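Side-chain contact in cytochrome c (PDB 6A3L), which binds a covalently attached heme c and probably takes part in electron transfer: residues T69-A73 / K74-D78. Sequence-based numbering, arbitrary orientation.
Sequences TEALA and KIWTD. With HEC (heme c), chain C.
Thr69 OG1 is held by three groups: it gives its proton to heme propionate O2D at 2.6 Å, accepts from Ala71 N at 3.1 Å in an ST turn, and is hydrogen-bonded to Arg13 NH2 of helix 6-31. With its OG1 anti to the backbone N (chi1 -179°), Thr69 can serve both the propionate and the turn. Glu70 N binds the other oxygen, O1D, at 3.0 Å and nearly straight (169°), so neighbouring residues fasten both oxygens of one carboxylate. A valine in place of Thr69 would probably leave O2D without this donor and Ala71 N without its acceptor, letting the turn loosen beside the heme. Beyond the turn the loop enters the short helix 74-77 of this four-helix-bundle cytochrome c'. Ile75 N donates to Leu72 O at 3.0 Å and Trp76 N to Ala73 O at 3.0 Å, both bonds spanning three residues as the chain winds into the first turn of this short helix. Ile75 CD1 reaches both Ala71 CB and heme methyl CMD, each at 3.7 Å, and so joins loop, helix and porphyrin rim. The Trp76 indole turns an edge to Ala73 CA while Ile75 CG2 sits over its centre, and its NE1 is bonded to Phe60 O. Thr77 OG1 and Asp78 N both donate to Lys74 O, from the same face of its carbonyl plane, the hydroxyl at 3.0 Å.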
ATOM      1  N   THR A  69      13.335   4.758  14.132  1.00 55.61           N
ATOM      2  CA  THR A  69      12.798   3.459  13.780  1.00 53.41           C
ATOM      3  C   THR A  69      12.488   2.701  15.066  1.00 55.04           C
ATOM      4  O   THR A  69      13.129   2.918  16.099  1.00 55.57           O
ATOM      5  CB  THR A  69      13.783   2.692  12.870  1.00 53.00           C
ATOM      6  OG1 THR A  69      13.239   1.413  12.507  1.00 51.17           O
ATOM      7  CG2 THR A  69      15.134   2.538  13.536  1.00 52.66           C
ATOM      8  N   GLU A  70      11.462   1.851  15.013  1.00 53.22           N
ATOM      9  CA  GLU A  70      11.159   0.933  16.099  1.00 51.80           C
ATOM     10  C   GLU A  70      11.694  -0.460  15.814  1.00 54.65           C
ATOM     11  O   GLU A  70      11.370  -1.409  16.544  1.00 55.36           O
ATOM     12  CB  GLU A  70       9.654   0.874  16.366  1.00 51.74           C
ATOM     13  CG  GLU A  70       8.999   2.192  16.712  1.00 51.25           C
ATOM     14  CD  GLU A  70       9.418   2.693  18.085  1.00 57.23           C
ATOM     15  OE1 GLU A  70       9.729   1.859  18.961  1.00 55.05           O
ATOM     16  OE2 GLU A  70       9.399   3.923  18.305  1.00 60.69           O
ATOM     17  N   ALA A  71      12.492  -0.604  14.762  1.00 50.90           N
ATOM     18  CA  ALA A  71      13.061  -1.894  14.414  1.00 50.15           C
ATOM     19  C   ALA A  71      14.262  -2.199  15.300  1.00 53.78           C
ATOM     20  O   ALA A  71      15.187  -1.388  15.403  1.00 56.16           O
ATOM     21  CB  ALA A  71      13.481  -1.911  12.946  1.00 49.96           C
ATOM     22  N   LEU A  72      14.245  -3.369  15.941  1.00 52.44           N
ATOM     23  CA  LEU A  72      15.390  -3.819  16.722  1.00 55.69           C
ATOM     24  C   LEU A  72      16.477  -4.323  15.784  1.00 52.87           C
ATOM     25  O   LEU A  72      16.193  -5.011  14.798  1.00 53.88           O
ATOM     26  CB  LEU A  72      14.988  -4.936  17.700  1.00 53.52           C
ATOM     27  CG  LEU A  72      14.098  -4.548  18.884  1.00 53.71           C
ATOM     28  CD1 LEU A  72      13.313  -5.728  19.408  1.00 55.08           C
ATOM     29  CD2 LEU A  72      14.928  -3.934  19.997  1.00 55.37           C
ATOM     30  N   ALA A  73      17.732  -4.026  16.126  1.00 52.86           N
ATOM     31  CA  ALA A  73      18.841  -4.480  15.294  1.00 53.80           C
ATOM     32  C   ALA A  73      18.891  -5.997  15.179  1.00 51.78           C
ATOM     33  O   ALA A  73      19.430  -6.517  14.198  1.00 51.35           O
ATOM     34  CB  ALA A  73      20.163  -3.952  15.849  1.00 53.63           C
ATOM     35  N   LYS A  74      18.290  -6.715  16.131  1.00 53.10           N
ATOM     36  CA  LYS A  74      18.253  -8.170  16.068  1.00 52.40           C
ATOM     37  C   LYS A  74      17.600  -8.672  14.786  1.00 52.28           C
ATOM     38  O   LYS A  74      17.807  -9.833  14.415  1.00 52.41           O
ATOM     39  CB  LYS A  74      17.519  -8.709  17.302  1.00 50.88           C
ATOM     40  CG  LYS A  74      17.468 -10.241  17.414  1.00 55.03           C
ATOM     41  CD  LYS A  74      16.648 -10.727  18.624  1.00 51.67           C
ATOM     42  CE  LYS A  74      15.551  -9.732  18.968  1.00 53.38           C
ATOM     43  NZ  LYS A  74      14.626 -10.203  20.024  1.00 54.59           N
ATOM     44  N   ILE A  75      16.883  -7.808  14.062  1.00 53.30           N
ATOM     45  CA  ILE A  75      16.285  -8.216  12.792  1.00 49.54           C
ATOM     46  C   ILE A  75      17.355  -8.734  11.843  1.00 50.89           C
ATOM     47  O   ILE A  75      17.180  -9.776  11.203  1.00 51.57           O
ATOM     48  CB  ILE A  75      15.500  -7.048  12.164  1.00 49.76           C
ATOM     49  CG1 ILE A  75      14.229  -6.740  12.958  1.00 47.77           C
ATOM     50  CG2 ILE A  75      15.244  -7.288  10.656  1.00 48.49           C
ATOM     51  CD1 ILE A  75      13.438  -5.590  12.405  1.00 49.09           C
ATOM     52  N   TRP A  76      18.487  -8.027  11.759  1.00 49.00           N
ATOM     53  CA  TRP A  76      19.539  -8.331  10.795  1.00 50.50           C
ATOM     54  C   TRP A  76      20.544  -9.378  11.274  1.00 51.53           C
ATOM     55  O   TRP A  76      21.240  -9.973  10.443  1.00 50.68           O
ATOM     56  CB  TRP A  76      20.256  -7.035  10.397  1.00 48.71           C
ATOM     57  CG  TRP A  76      19.342  -6.129   9.645  1.00 49.51           C
ATOM     58  CD1 TRP A  76      19.064  -6.177   8.315  1.00 49.53           C
ATOM     59  CD2 TRP A  76      18.574  -5.041  10.179  1.00 48.20           C
ATOM     60  NE1 TRP A  76      18.175  -5.185   7.981  1.00 51.22           N
ATOM     61  CE2 TRP A  76      17.862  -4.468   9.106  1.00 50.14           C
ATOM     62  CE3 TRP A  76      18.432  -4.488  11.454  1.00 48.51           C
ATOM     63  CZ2 TRP A  76      17.011  -3.367   9.269  1.00 48.17           C
ATOM     64  CZ3 TRP A  76      17.582  -3.407  11.620  1.00 50.53           C
ATOM     65  CH2 TRP A  76      16.886  -2.849  10.527  1.00 50.51           C
ATOM     66  N   THR A  77      20.683  -9.583  12.587  1.00 57.04           N
ATOM     67  CA  THR A  77      21.438 -10.740  13.063  1.00 53.51           C
ATOM     68  C   THR A  77      20.692 -12.036  12.788  1.00 53.71           C
ATOM     69  O   THR A  77      21.311 -13.102  12.713  1.00 55.53           O
ATOM     70  CB  THR A  77      21.745 -10.613  14.554  1.00 55.76           C
ATOM     71  OG1 THR A  77      20.529 -10.711  15.307  1.00 54.18           O
ATOM     72  CG2 THR A  77      22.456  -9.280  14.851  1.00 50.52           C
ATOM     73  N   ASP A  78      19.370 -11.982  12.684  1.00 55.08           N
ATOM     74  CA  ASP A  78      18.577 -13.156  12.325  1.00 54.74           C
ATOM     75  C   ASP A  78      17.681 -12.915  11.106  1.00 53.78           C
ATOM     76  O   ASP A  78      16.526 -13.354  11.076  1.00 52.69           O
ATOM     77  CB  ASP A  78      17.744 -13.631  13.513  1.00 54.55           C
ATOM     78  CG  ASP A  78      17.506 -15.119  13.482  1.00 56.74           C
ATOM     79  OD1 ASP A  78      17.588 -15.724  12.383  1.00 55.13           O
ATOM     80  OD2 ASP A  78      17.264 -15.690  14.561  1.00 61.34           O
TER
HETATM   81 FE   HEC C 201       4.296  -4.590  11.965  1.00 48.79          FE
HETATM   82  CHA HEC C 201       5.784  -1.520  12.618  1.00 43.05           C
HETATM   83  CHB HEC C 201       1.222  -3.113  12.006  1.00 44.14           C
HETATM   84  CHC HEC C 201       2.835  -7.463  10.632  1.00 47.49           C
HETATM   85  CHD HEC C 201       7.357  -6.021  11.755  1.00 41.81           C
HETATM   86  NA  HEC C 201       3.651  -2.678  12.242  1.00 44.83           N
HETATM   87  C1A HEC C 201       4.418  -1.570  12.536  1.00 41.71           C
HETATM   88  C2A HEC C 201       3.516  -0.478  12.759  1.00 41.42           C
HETATM   89  C3A HEC C 201       2.261  -0.906  12.585  1.00 42.27           C
HETATM   90  C4A HEC C 201       2.315  -2.306  12.252  1.00 43.05           C
HETATM   91  CMA HEC C 201       0.970  -0.061  12.730  1.00 42.99           C
HETATM   92  CAA HEC C 201       3.949   0.952  13.102  1.00 35.62           C
HETATM   93  CBA HEC C 201       4.311   1.600  11.754  1.00 40.66           C
HETATM   94  CGA HEC C 201       4.464   3.079  11.986  1.00 39.73           C
HETATM   95  O1A HEC C 201       3.415   3.760  11.933  1.00 41.41           O
HETATM   96  O2A HEC C 201       5.596   3.568  12.241  1.00 38.30           O
HETATM   97  NB  HEC C 201       2.363  -5.185  11.351  1.00 46.69           N
HETATM   98  C1B HEC C 201       1.233  -4.422  11.576  1.00 44.73           C
HETATM   99  C2B HEC C 201       0.073  -5.238  11.287  1.00 43.63           C
HETATM  100  C3B HEC C 201       0.496  -6.463  10.919  1.00 43.24           C
HETATM  101  C4B HEC C 201       1.953  -6.443  10.942  1.00 46.21           C
HETATM  102  CMB HEC C 201      -1.376  -4.713  11.433  1.00 44.20           C
HETATM  103  CAB HEC C 201      -0.374  -7.678  10.492  1.00 45.11           C
HETATM  104  CBB HEC C 201      -1.496  -7.502   9.772  1.00 42.88           C
HETATM  105  NC  HEC C 201       4.974  -6.376  11.289  1.00 41.72           N
HETATM  106  C1C HEC C 201       4.211  -7.446  10.843  1.00 46.21           C
HETATM  107  C2C HEC C 201       5.111  -8.565  10.626  1.00 44.42           C
HETATM  108  C3C HEC C 201       6.360  -8.192  10.960  1.00 42.71           C
HETATM  109  C4C HEC C 201       6.291  -6.795  11.362  1.00 43.01           C
HETATM  110  CMC HEC C 201       4.636  -9.956  10.149  1.00 48.11           C
HETATM  111  CAC HEC C 201       7.673  -9.025  10.903  1.00 42.98           C
HETATM  112  CBC HEC C 201       7.886  -9.944   9.951  1.00 41.23           C
HETATM  113  ND  HEC C 201       6.204  -3.876  12.144  1.00 43.27           N
HETATM  114  C1D HEC C 201       7.330  -4.675  12.033  1.00 42.87           C
HETATM  115  C2D HEC C 201       8.484  -3.850  12.270  1.00 44.94           C
HETATM  116  C3D HEC C 201       8.062  -2.599  12.513  1.00 44.75           C
HETATM  117  C4D HEC C 201       6.617  -2.596  12.444  1.00 43.02           C
HETATM  118  CMD HEC C 201       9.944  -4.364  12.243  1.00 45.23           C
HETATM  119  CAD HEC C 201       8.951  -1.367  12.805  1.00 48.22           C
HETATM  120  CBD HEC C 201       9.047  -0.437  11.586  1.00 46.59           C
HETATM  121  CGD HEC C 201       9.912   0.757  11.925  1.00 45.38           C
HETATM  122  O1D HEC C 201       9.503   1.587  12.770  1.00 45.90           O
HETATM  123  O2D HEC C 201      11.021   0.885  11.362  1.00 48.00           O